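Local coordinates for protein Glucanase/chitosanase (PDB 4ZZ5) that binds chitosan through this beta-sandwich CBM32 module, one part of a larger enzyme that probably hydrolyses chitosan and beta-glucans, at residues A30-N34 with A35-W39. Residues are numbered along the deposited sequence; the frame is centred on the assembly and turned at random.
Sequences AVDGN and AATRW
Asp32 and Thr37 face each other across a tight loop, and their side chains close it with a short hydrogen bond from Thr37 OG1 to Asp32 OD2 (2.6 Å). The hydroxyl takes the syn lone pair of OD2, so it also lies 2.8 Å from Asp32 OD1; Lys29 O is a further hydrogen-bond partner of this hydroxyl. Chi1 of Thr37 (61°) sets OG1 between its own N and carbonyl carbon, which turns the hydroxyl to the carboxylate and leaves CG2 beside the Asn34 amide, 3.8 Å from Asn34 ND2. The other carboxylate oxygen serves the backbone: Asn34 N donates to Asp32 OD1 (3.0 Å), well above the carboxylate plane, forming an Asx turn. With the carboxylate of Asp32 cut back to an alanine, the Thr37 hydroxyl would probably lose its partner across the loop and Asn34 N its Asx-turn acceptor.

A second Asx turn follows at once. With CG anti to the backbone N (chi1 -172°), the Asn34 side chain folds over the next peptides, and Ala36 N donates to Asn34 OD1 (2.9 Å), tilted 28° from the carbonyl plane. This bond braces the type I beta turn from Asn34 to Thr37, whose backbone closure, Thr37 N to Asn34 O, is weak at 3.4 Å.

The apolar part lies at the loop's base, where Ala30 CB rests against Trp39 CB (4.0 Å) while the indole extends beyond this contact, its NE1 donating to Ser19 O.

Residues 30-38 end the long connection from strand 15-17 to strand 39-40, strands that belong to different sheets of the sandwich. Ala30 and Trp39 both pack on Ile50 of strand 48-54. Facing strand 130-137, Ala30 makes a backbone bond with Phe134, and Gly33 N donates to Glu133.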
loop_
_atom_site.group_PDB
_atom_site.type_symbol
_atom_site.label_atom_id
_atom_site.label_comp_id
_atom_site.label_asym_id
_atom_site.label_seq_id
_atom_site.Cartn_x
_atom_site.Cartn_y
_atom_site.Cartn_z
ATOM N N ALA A 30 -3.733 -3.057 7.536
ATOM C CA ALA A 30 -2.925 -1.925 7.149
ATOM C C ALA A 30 -3.696 -0.602 7.184
ATOM O O ALA A 30 -3.054 0.451 6.974
ATOM C CB ALA A 30 -2.291 -2.152 5.801
ATOM N N VAL A 31 -5.000 -0.624 7.355
ATOM C CA VAL A 31 -5.808 0.579 7.245
ATOM C C VAL A 31 -6.718 0.730 8.455
ATOM O O VAL A 31 -7.765 1.409 8.403
ATOM C CB VAL A 31 -6.622 0.684 5.936
ATOM C CG1 VAL A 31 -5.702 0.708 4.755
ATOM C CG2 VAL A 31 -7.608 -0.423 5.860
ATOM N N ASP A 32 -6.330 0.155 9.585
ATOM C CA ASP A 32 -7.164 0.200 10.798
ATOM C C ASP A 32 -6.676 1.267 11.723
ATOM O O ASP A 32 -7.294 1.411 12.871
ATOM C CB ASP A 32 -7.204 -1.157 11.522
ATOM C CG ASP A 32 -5.841 -1.715 11.883
ATOM O OD1 ASP A 32 -4.814 -1.063 11.812
ATOM O OD2 ASP A 32 -5.905 -2.917 12.378
ATOM N N GLY A 33 -5.658 2.007 11.504
ATOM C CA GLY A 33 -5.171 3.016 12.389
ATOM C C GLY A 33 -4.405 2.506 13.538
ATOM O O GLY A 33 -4.081 3.302 14.485
ATOM N N ASN A 34 -4.096 1.220 13.584
ATOM C CA ASN A 34 -3.423 0.628 14.712
ATOM C C ASN A 34 -2.024 0.261 14.311
ATOM O O ASN A 34 -1.808 -0.629 13.392
ATOM C CB ASN A 34 -4.219 -0.607 15.141
ATOM C CG ASN A 34 -3.748 -1.238 16.456
ATOM O OD1 ASN A 34 -2.599 -1.171 16.818
ATOM N ND2 ASN A 34 -4.695 -1.880 17.128
ATOM N N ALA A 35 -1.017 0.803 14.964
ATOM C CA ALA A 35 0.373 0.555 14.687
ATOM C C ALA A 35 0.902 -0.793 15.118
ATOM O O ALA A 35 2.022 -1.163 14.758
ATOM C CB ALA A 35 1.213 1.691 15.294
ATOM N N ALA A 36 0.052 -1.542 15.802
ATOM C CA ALA A 36 0.419 -2.893 16.260
ATOM C C ALA A 36 -0.316 -3.995 15.558
ATOM O O ALA A 36 -0.296 -5.169 15.969
ATOM C CB ALA A 36 0.200 -3.041 17.816
ATOM N N THR A 37 -0.992 -3.718 14.411
ATOM C CA THR A 37 -1.581 -4.690 13.543
ATOM C C THR A 37 -0.973 -4.420 12.115
ATOM O O THR A 37 -0.799 -3.226 11.744
ATOM C CB THR A 37 -3.057 -4.600 13.416
ATOM O OG1 THR A 37 -3.378 -3.279 12.873
ATOM C CG2 THR A 37 -3.700 -4.745 14.860
ATOM N N ARG A 38 -0.741 -5.466 11.371
ATOM C CA ARG A 38 -0.161 -5.307 10.014
ATOM C C ARG A 38 -0.690 -6.275 9.031
ATOM O O ARG A 38 -1.085 -7.424 9.352
ATOM C CB ARG A 38 1.370 -5.444 10.120
ATOM C CG ARG A 38 1.862 -6.793 10.698
ATOM C CD ARG A 38 3.330 -6.742 11.021
ATOM N NE ARG A 38 3.839 -7.952 11.705
ATOM C CZ ARG A 38 4.368 -8.961 11.103
ATOM N NH1 ARG A 38 4.635 -8.990 9.845
ATOM N NH2 ARG A 38 4.734 -10.055 11.834
ATOM N N TRP A 39 -0.735 -5.813 7.759
ATOM C CA TRP A 39 -0.773 -6.726 6.628
ATOM C C TRP A 39 0.594 -7.343 6.480
ATOM O O TRP A 39 1.597 -6.627 6.605
ATOM C CB TRP A 39 -1.083 -5.986 5.344
ATOM C CG TRP A 39 -0.923 -6.766 4.063
ATOM C CD1 TRP A 39 -1.476 -7.990 3.761
ATOM C CD2 TRP A 39 -0.014 -6.484 2.999
ATOM N NE1 TRP A 39 -1.011 -8.412 2.578
ATOM C CE2 TRP A 39 -0.098 -7.538 2.086
ATOM C CE3 TRP A 39 0.908 -5.455 2.756
ATOM C CZ2 TRP A 39 0.615 -7.542 0.907
ATOM C CZ3 TRP A 39 1.597 -5.483 1.594
ATOM C CH2 TRP A 39 1.481 -6.481 0.707
#